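Side-chain contacts in FACT-Spt16 (PDB 5CE6), which probably acts as the histone-binding N-terminal domain of the Spt16 subunit of the FACT chaperone, engaging H3-H4 during transcription: residues L429-I434 with T440-S445; A210-S215 with C256-D261; I86-K91 with R141-Q146. All coordinates share one frame; numbering follows the deposited sequence.

Contact 1 (L429-I434 with T440-S445); sequences LADTII and TDVVTS
The β-hairpin that closes one edge of the four-stranded antiparallel sheet pairs Ile433 with Val442 and Ile434 with Asp441, and a type I turn from Val442 to Ser445 carries the chain on. The short strand segments run antiparallel, their N-to-C directions 151° apart. Ile434 and Asp441 form the hydrogen-bonded pair, with Ile434 N at 2.8 Å from Asp441 O and Asp441 N at 2.9 Å from Ile434 O. Two residues away on each segment, Val443 N is hydrogen-bonded to Thr432 O at 2.9 Å.

Beyond the strand, a side chain takes over the pairing. Thr444 OG1, set between its own backbone N and carbonyl carbon (chi1 46°), accepts from Thr432 N at 3.0 Å and donates to the anti lone pair of Asp431 OD1 at 2.7 Å. Apolar contacts flank this ladder: Ile433 CG2 meets Val442 CG2 at 3.9 Å, while Val443 CG1 lies crosswise against Ile434 CG1 at 3.8 Å.

The carboxylate of Asp431 is buried yet well supplied with donors, since Arg315 shares OD1 while Lys449 and Gln336 reach OD2. Those cationic neighbours would be expected to favour its ionised form, and the hydroxyl of Thr444, acting as donor and acceptor at once, ties that charge to the backbone of the next residue.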
loop_
_atom_site.group_PDB
_atom_site.type_symbol
_atom_site.label_atom_id
_atom_site.label_comp_id
_atom_site.label_asym_id
_atom_site.label_seq_id
_atom_site.Cartn_x
_atom_site.Cartn_y
_atom_site.Cartn_z
ATOM N N LEU A 429 11.365 11.899 -1.328
ATOM C CA LEU A 429 10.578 12.370 -0.197
ATOM C C LEU A 429 9.234 11.667 -0.211
ATOM O O LEU A 429 8.575 11.604 -1.249
ATOM C CB LEU A 429 10.359 13.884 -0.268
ATOM C CG LEU A 429 11.545 14.762 0.114
ATOM C CD1 LEU A 429 11.195 16.225 -0.136
ATOM C CD2 LEU A 429 11.880 14.556 1.583
ATOM N N ALA A 430 8.818 11.138 0.933
ATOM C CA ALA A 430 7.484 10.543 1.024
ATOM C C ALA A 430 6.833 10.870 2.343
ATOM O O ALA A 430 7.488 10.882 3.389
ATOM C CB ALA A 430 7.529 9.024 0.823
ATOM N N ASP A 431 5.529 11.117 2.280
ATOM C CA ASP A 431 4.715 11.248 3.485
ATOM C C ASP A 431 3.372 10.568 3.320
ATOM O O ASP A 431 2.927 10.331 2.197
ATOM C CB ASP A 431 4.465 12.720 3.806
ATOM C CG ASP A 431 5.676 13.403 4.390
ATOM O OD1 ASP A 431 5.905 13.266 5.610
ATOM O OD2 ASP A 431 6.398 14.064 3.634
ATOM N N THR A 432 2.707 10.299 4.447
ATOM C CA THR A 432 1.339 9.755 4.421
ATOM C C THR A 432 0.379 10.885 4.738
ATOM O O THR A 432 0.560 11.606 5.720
ATOM C CB THR A 432 1.155 8.618 5.421
ATOM O OG1 THR A 432 2.116 7.605 5.129
ATOM C CG2 THR A 432 -0.238 8.015 5.302
ATOM N N ILE A 433 -0.616 11.082 3.881
ATOM C CA ILE A 433 -1.545 12.195 4.109
ATOM C C ILE A 433 -2.989 11.704 4.125
ATOM O O ILE A 433 -3.326 10.736 3.436
ATOM C CB ILE A 433 -1.371 13.325 3.084
ATOM C CG1 ILE A 433 -1.942 12.927 1.730
ATOM C CG2 ILE A 433 0.108 13.755 2.959
ATOM C CD1 ILE A 433 -1.978 14.092 0.760
ATOM N N ILE A 434 -3.828 12.370 4.917
ATOM C CA ILE A 434 -5.234 11.990 5.029
ATOM C C ILE A 434 -6.062 13.122 4.456
ATOM O O ILE A 434 -5.860 14.274 4.814
ATOM C CB ILE A 434 -5.658 11.801 6.498
ATOM C CG1 ILE A 434 -4.676 10.885 7.227
ATOM C CG2 ILE A 434 -7.097 11.266 6.581
ATOM C CD1 ILE A 434 -4.879 9.451 6.952
ATOM N N THR A 440 -6.081 18.865 4.721
ATOM C CA THR A 440 -5.303 17.690 4.387
ATOM C C THR A 440 -4.252 17.504 5.468
ATOM O O THR A 440 -3.435 18.392 5.698
ATOM C CB THR A 440 -4.677 17.863 3.007
ATOM O OG1 THR A 440 -5.721 17.834 2.022
ATOM C CG2 THR A 440 -3.658 16.751 2.718
ATOM N N ASP A 441 -4.294 16.356 6.140
ATOM C CA ASP A 441 -3.433 16.085 7.288
ATOM C C ASP A 441 -2.197 15.314 6.868
ATOM O O ASP A 441 -2.312 14.214 6.341
ATOM C CB ASP A 441 -4.177 15.260 8.341
ATOM C CG ASP A 441 -5.355 15.991 8.930
ATOM O OD1 ASP A 441 -5.375 17.238 8.859
ATOM O OD2 ASP A 441 -6.261 15.319 9.473
ATOM N N VAL A 442 -1.015 15.875 7.108
ATOM C CA VAL A 442 0.215 15.124 6.848
ATOM C C VAL A 442 0.538 14.407 8.150
ATOM O O VAL A 442 0.999 15.027 9.100
ATOM C CB VAL A 442 1.380 16.029 6.459
ATOM C CG1 VAL A 442 2.644 15.185 6.214
ATOM C CG2 VAL A 442 1.041 16.813 5.200
ATOM N N VAL A 443 0.270 13.108 8.205
ATOM C CA VAL A 443 0.316 12.394 9.482
ATOM C C VAL A 443 1.696 11.802 9.785
ATOM O O VAL A 443 1.899 11.187 10.831
ATOM C CB VAL A 443 -0.805 11.330 9.620
ATOM C CG1 VAL A 443 -2.155 12.005 9.788
ATOM C CG2 VAL A 443 -0.825 10.386 8.428
ATOM N N THR A 444 2.642 12.013 8.873
ATOM C CA THR A 444 4.039 11.667 9.118
ATOM C C THR A 444 4.885 12.928 9.282
ATOM O O THR A 444 6.082 12.926 8.985
ATOM C CB THR A 444 4.618 10.866 7.942
ATOM O OG1 THR A 444 4.233 11.503 6.717
ATOM C CG2 THR A 444 4.077 9.448 7.934
ATOM N N SER A 445 4.268 14.013 9.736
ATOM C CA SER A 445 5.016 15.241 9.989
ATOM C C SER A 445 5.918 15.055 11.217
ATOM O O SER A 445 5.429 14.841 12.320
ATOM C CB SER A 445 4.052 16.409 10.214
ATOM O OG SER A 445 4.736 17.648 10.126
#

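Contact 2 (A210-S215 with C256-D261); sequences AYLTGS and CKLKAD
Cys256 presses its sulfur against helix 200-230 between Leu212 and the ring of Tyr211, and these three side chains, with Leu258, make up the touching surface. With chi1 at -174°, Cys256 holds SG on the far side of CB from the backbone N, reaching out of the loop to 3.8 Å from Leu212 CD1 and nearly as close to Leu212 CB. Leu212 is extended at its first torsion too (172°), and its second, 58°, turns CD1 along the sulfur while CB remains beside it. That same CB is met by Leu258 CD1 at 4.0 Å, placing Leu212 against both loop side chains.

Tyr211 takes a different aspect. Its ring turns an edge to the cysteine, with Cys256 SG near the ring plane and 4.2 Å from Tyr211 CD2, a van der Waals approach rather than one over the face. On the helix itself, Tyr211 O takes two donors from opposite faces of its carbonyl plane: Ser215 N at 2.8 Å and Ser215 OG at 2.6 Å, the hydroxyl lying well above that plane.

Pro251 touches both Leu212 and Cys256, while Ala304 and Tyr306 of strand 296-306 meet Leu212 and Leu258 respectively. The small apolar patch thus joins a long helix to the loop between helix 237-249 and strand 263-265, within a lobe of the M24 metallopeptidase family, whose members share the pita-bread fold.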
loop_
_atom_site.group_PDB
_atom_site.type_symbol
_atom_site.label_atom_id
_atom_site.label_comp_id
_atom_site.label_asym_id
_atom_site.label_seq_id
_atom_site.Cartn_x
_atom_site.Cartn_y
_atom_site.Cartn_z
ATOM N N ALA A 210 1.152 5.650 11.017
ATOM C CA ALA A 210 1.991 6.770 10.590
ATOM C C ALA A 210 2.746 7.425 11.739
ATOM O O ALA A 210 3.871 7.897 11.553
ATOM C CB ALA A 210 1.159 7.807 9.845
ATOM N N TYR A 211 2.117 7.500 12.911
ATOM C CA TYR A 211 2.799 8.020 14.093
ATOM C C TYR A 211 4.035 7.183 14.421
ATOM O O TYR A 211 5.115 7.723 14.679
ATOM C CB TYR A 211 1.859 8.063 15.303
ATOM C CG TYR A 211 2.444 8.807 16.485
ATOM C CD1 TYR A 211 2.328 10.189 16.583
ATOM C CD2 TYR A 211 3.127 8.133 17.493
ATOM C CE1 TYR A 211 2.865 10.881 17.656
ATOM C CE2 TYR A 211 3.671 8.815 18.571
ATOM C CZ TYR A 211 3.538 10.189 18.645
ATOM O OH TYR A 211 4.072 10.876 19.710
ATOM N N LEU A 212 3.880 5.863 14.405
ATOM C CA LEU A 212 5.004 4.962 14.651
ATOM C C LEU A 212 6.062 5.116 13.565
ATOM O O LEU A 212 7.257 5.222 13.857
ATOM C CB LEU A 212 4.523 3.514 14.712
ATOM C CG LEU A 212 5.613 2.443 14.783
ATOM C CD1 LEU A 212 6.492 2.677 15.992
ATOM C CD2 LEU A 212 4.978 1.068 14.852
ATOM N N THR A 213 5.615 5.125 12.312
ATOM C CA THR A 213 6.515 5.311 11.170
ATOM C C THR A 213 7.365 6.569 11.331
ATOM O O THR A 213 8.599 6.543 11.178
ATOM C CB THR A 213 5.706 5.393 9.870
ATOM O OG1 THR A 213 5.099 4.118 9.617
ATOM C CG2 THR A 213 6.586 5.770 8.681
ATOM N N GLY A 214 6.705 7.676 11.649
ATOM C CA GLY A 214 7.403 8.932 11.842
ATOM C C GLY A 214 8.318 8.907 13.050
ATOM O O GLY A 214 9.429 9.457 13.011
ATOM N N SER A 215 7.856 8.269 14.123
ATOM C CA SER A 215 8.637 8.178 15.352
ATOM C C SER A 215 9.917 7.382 15.122
ATOM O O SER A 215 10.977 7.721 15.658
ATOM C CB SER A 215 7.828 7.520 16.470
ATOM O OG SER A 215 6.618 8.208 16.694
ATOM N N CYS A 256 6.476 4.416 21.882
ATOM C CA CYS A 256 5.336 4.671 21.012
ATOM C C CYS A 256 3.968 4.516 21.680
ATOM O O CYS A 256 3.051 5.293 21.400
ATOM C CB CYS A 256 5.409 3.789 19.773
ATOM S SG CYS A 256 4.137 4.159 18.574
ATOM N N LYS A 257 3.839 3.508 22.542
ATOM C CA LYS A 257 2.578 3.186 23.219
ATOM C C LYS A 257 1.499 2.664 22.261
ATOM O O LYS A 257 0.312 2.964 22.412
ATOM C CB LYS A 257 2.060 4.370 24.053
ATOM N N LEU A 258 1.928 1.888 21.268
ATOM C CA LEU A 258 1.003 1.127 20.437
ATOM C C LEU A 258 1.038 -0.339 20.843
ATOM O O LEU A 258 2.104 -0.877 21.154
ATOM C CB LEU A 258 1.351 1.245 18.950
ATOM C CG LEU A 258 1.096 2.574 18.242
ATOM C CD1 LEU A 258 1.240 2.419 16.726
ATOM C CD2 LEU A 258 -0.263 3.152 18.592
ATOM N N LYS A 259 -0.127 -0.981 20.837
ATOM C CA LYS A 259 -0.192 -2.419 21.065
ATOM C C LYS A 259 0.693 -3.141 20.056
ATOM O O LYS A 259 0.375 -3.211 18.869
ATOM C CB LYS A 259 -1.632 -2.921 20.956
ATOM N N ALA A 260 1.810 -3.678 20.540
ATOM C CA ALA A 260 2.816 -4.281 19.670
ATOM C C ALA A 260 2.292 -5.470 18.866
ATOM O O ALA A 260 2.776 -5.744 17.769
ATOM C CB ALA A 260 4.036 -4.679 20.474
ATOM N N ASP A 261 1.308 -6.177 19.413
ATOM C CA ASP A 261 0.694 -7.304 18.707
ATOM C C ASP A 261 -0.011 -6.870 17.421
ATOM O O ASP A 261 -0.314 -7.694 16.556
ATOM C CB ASP A 261 -0.302 -8.022 19.622
ATOM C CG ASP A 261 0.352 -9.094 20.455
ATOM O OD1 ASP A 261 1.598 -9.176 20.440
ATOM O OD2 ASP A 261 -0.381 -9.853 21.127
#

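Contact 3 (I86-K91 with R141-Q146); sequences IMVFTK and RAIRAQ
Segments 86-91 and 141-146 come nearest at Thr90 and Ile143, whose CA atoms are 6.8 Å apart, so the contact is made by side chains. Helix 133-145 belongs to a β-α-β crossover: it follows edge strand 120-125 and leads to the parallel strand 156-159, passing over the strands between them in the six-stranded mixed sheet of the N-terminal lobe.

Val88 points toward the helix and supplies the apolar half of the contact. Its CG1, anti to the backbone N (chi1 176°), meets Ile143 CD1 at 3.8 Å, the two side chains lying at about a right angle. The CB of Ile143 does not point straight at the strand, but the extended chain beyond it (chi2 172°) brings CD1 to the valine; Ser155 and Phe182 also touch this isoleucine. The neighbouring Phe89 faces the other way, packing on helix 69-78, so the strand is covered on both faces.

Thr90 carries the polar half. Its OG1 accepts from the backbone N of Gln93, where strand 93-98 begins, and lies 2.6 Å from the atom modelled as Gln146 OE1. The amide is probably turned over in the model, so the roles of its two ends remain doubtful. Gln146 is the residue at which the chain leaves helical conformation, and its bent side chain folds back across Thr90. Cut back to an alanine, Gln146 would probably leave the Thr90 hydroxyl without its amide neighbour and open a gap between the strand and the helix end. The helical bonding pattern still reaches this residue: Gln146 N is 2.9 Å from Ala142 O.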
loop_
_atom_site.group_PDB
_atom_site.type_symbol
_atom_site.label_atom_id
_atom_site.label_comp_id
_atom_site.label_asym_id
_atom_site.label_seq_id
_atom_site.Cartn_x
_atom_site.Cartn_y
_atom_site.Cartn_z
ATOM N N ILE A 86 -11.240 -19.868 -0.923
ATOM C CA ILE A 86 -11.938 -19.242 -2.041
ATOM C C ILE A 86 -13.297 -18.739 -1.553
ATOM O O ILE A 86 -14.021 -19.464 -0.875
ATOM C CB ILE A 86 -12.172 -20.260 -3.160
ATOM C CG1 ILE A 86 -10.835 -20.758 -3.727
ATOM C CG2 ILE A 86 -13.047 -19.673 -4.252
ATOM C CD1 ILE A 86 -10.962 -22.103 -4.461
ATOM N N MET A 87 -13.645 -17.502 -1.896
ATOM C CA MET A 87 -14.946 -16.960 -1.515
ATOM C C MET A 87 -15.643 -16.404 -2.746
ATOM O O MET A 87 -15.059 -15.610 -3.488
ATOM C CB MET A 87 -14.782 -15.869 -0.452
ATOM C CG MET A 87 -16.071 -15.240 0.011
ATOM S SD MET A 87 -15.806 -14.352 1.562
ATOM C CE MET A 87 -14.548 -13.178 1.081
ATOM N N VAL A 88 -16.886 -16.827 -2.960
ATOM C CA VAL A 88 -17.649 -16.395 -4.128
ATOM C C VAL A 88 -18.965 -15.729 -3.729
ATOM O O VAL A 88 -19.823 -16.344 -3.091
ATOM C CB VAL A 88 -17.945 -17.565 -5.084
ATOM C CG1 VAL A 88 -18.819 -17.095 -6.234
ATOM C CG2 VAL A 88 -16.645 -18.151 -5.622
ATOM N N PHE A 89 -19.114 -14.473 -4.126
ATOM C CA PHE A 89 -20.317 -13.712 -3.826
ATOM C C PHE A 89 -21.296 -13.829 -4.970
ATOM O O PHE A 89 -20.913 -13.656 -6.119
ATOM C CB PHE A 89 -19.964 -12.241 -3.639
ATOM C CG PHE A 89 -18.951 -11.998 -2.568
ATOM C CD1 PHE A 89 -17.594 -11.967 -2.872
ATOM C CD2 PHE A 89 -19.353 -11.801 -1.259
ATOM C CE1 PHE A 89 -16.653 -11.746 -1.882
ATOM C CE2 PHE A 89 -18.428 -11.579 -0.262
ATOM C CZ PHE A 89 -17.073 -11.549 -0.569
ATOM N N THR A 90 -22.551 -14.145 -4.660
ATOM C CA THR A 90 -23.619 -14.083 -5.649
ATOM C C THR A 90 -24.714 -13.169 -5.106
ATOM O O THR A 90 -24.596 -12.657 -3.995
ATOM C CB THR A 90 -24.212 -15.478 -5.991
ATOM O OG1 THR A 90 -25.078 -15.925 -4.940
ATOM C CG2 THR A 90 -23.123 -16.512 -6.220
ATOM N N LYS A 91 -25.774 -12.972 -5.879
ATOM C CA LYS A 91 -26.862 -12.101 -5.442
ATOM C C LYS A 91 -27.465 -12.536 -4.100
ATOM O O LYS A 91 -27.779 -11.698 -3.251
ATOM C CB LYS A 91 -27.957 -12.028 -6.513
ATOM C CG LYS A 91 -28.992 -10.933 -6.266
ATOM C CD LYS A 91 -29.642 -10.487 -7.567
ATOM C CE LYS A 91 -29.769 -8.967 -7.630
ATOM N NZ LYS A 91 -29.381 -8.422 -8.967
ATOM N N ARG A 141 -21.732 -24.589 -10.158
ATOM C CA ARG A 141 -23.142 -24.873 -10.439
ATOM C C ARG A 141 -24.096 -23.862 -9.798
ATOM O O ARG A 141 -25.101 -23.483 -10.399
ATOM C CB ARG A 141 -23.523 -26.287 -9.990
ATOM C CG ARG A 141 -22.946 -27.395 -10.854
ATOM C CD ARG A 141 -23.699 -28.704 -10.634
ATOM N NE ARG A 141 -23.706 -29.092 -9.227
ATOM C CZ ARG A 141 -22.728 -29.767 -8.629
ATOM N NH1 ARG A 141 -21.652 -30.139 -9.311
ATOM N NH2 ARG A 141 -22.826 -30.071 -7.343
ATOM N N ALA A 142 -23.788 -23.439 -8.577
ATOM C CA ALA A 142 -24.631 -22.472 -7.874
ATOM C C ALA A 142 -24.625 -21.120 -8.575
ATOM O O ALA A 142 -25.668 -20.489 -8.716
ATOM C CB ALA A 142 -24.195 -22.323 -6.426
ATOM N N ILE A 143 -23.442 -20.677 -8.996
ATOM C CA ILE A 143 -23.299 -19.445 -9.766
ATOM C C ILE A 143 -24.215 -19.474 -10.990
ATOM O O ILE A 143 -24.948 -18.518 -11.256
ATOM C CB ILE A 143 -21.839 -19.239 -10.229
ATOM C CG1 ILE A 143 -20.908 -19.004 -9.036
ATOM C CG2 ILE A 143 -21.730 -18.076 -11.210
ATOM C CD1 ILE A 143 -19.435 -18.999 -9.409
ATOM N N ARG A 144 -24.164 -20.579 -11.728
ATOM C CA ARG A 144 -25.019 -20.773 -12.895
ATOM C C ARG A 144 -26.495 -20.746 -12.509
ATOM O O ARG A 144 -27.316 -20.130 -13.192
ATOM C CB ARG A 144 -24.684 -22.099 -13.587
ATOM N N ALA A 145 -26.824 -21.417 -11.409
ATOM C CA ALA A 145 -28.204 -21.498 -10.940
ATOM C C ALA A 145 -28.780 -20.113 -10.666
ATOM O O ALA A 145 -29.916 -19.818 -11.046
ATOM C CB ALA A 145 -28.290 -22.359 -9.699
ATOM N N GLN A 146 -27.996 -19.274 -9.993
ATOM C CA GLN A 146 -28.385 -17.890 -9.743
ATOM C C GLN A 146 -28.492 -17.139 -11.068
ATOM O O GLN A 146 -27.500 -16.627 -11.598
ATOM C CB GLN A 146 -27.394 -17.210 -8.797
ATOM C CG GLN A 146 -27.100 -18.020 -7.540
ATOM C CD GLN A 146 -27.626 -17.378 -6.269
ATOM O OE1 GLN A 146 -27.075 -17.585 -5.188
ATOM N NE2 GLN A 146 -28.701 -16.606 -6.391
#

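In the fold
Along the chain the contacts come in series, contact 3 first, then contact 2 and contact 1. Contact 3 lies in the N-terminal lobe, its centre about 41 Å from the centres of each of the other two; its nearest atoms are about 22 Å from contact 2 and 25 Å from contact 1. The latter two share the M24-like lobe, with centres about 15 Å apart, and meet through helix 200-230: Ala210 CB lies 3.5 Å from Val443 CG2 and 3.9 Å from Thr444 CG2. This helix therefore joins the hairpin of contact 1 to the loop of contact 2, while contact 3 belongs to a separately built sheet, consistent with a two-lobed domain.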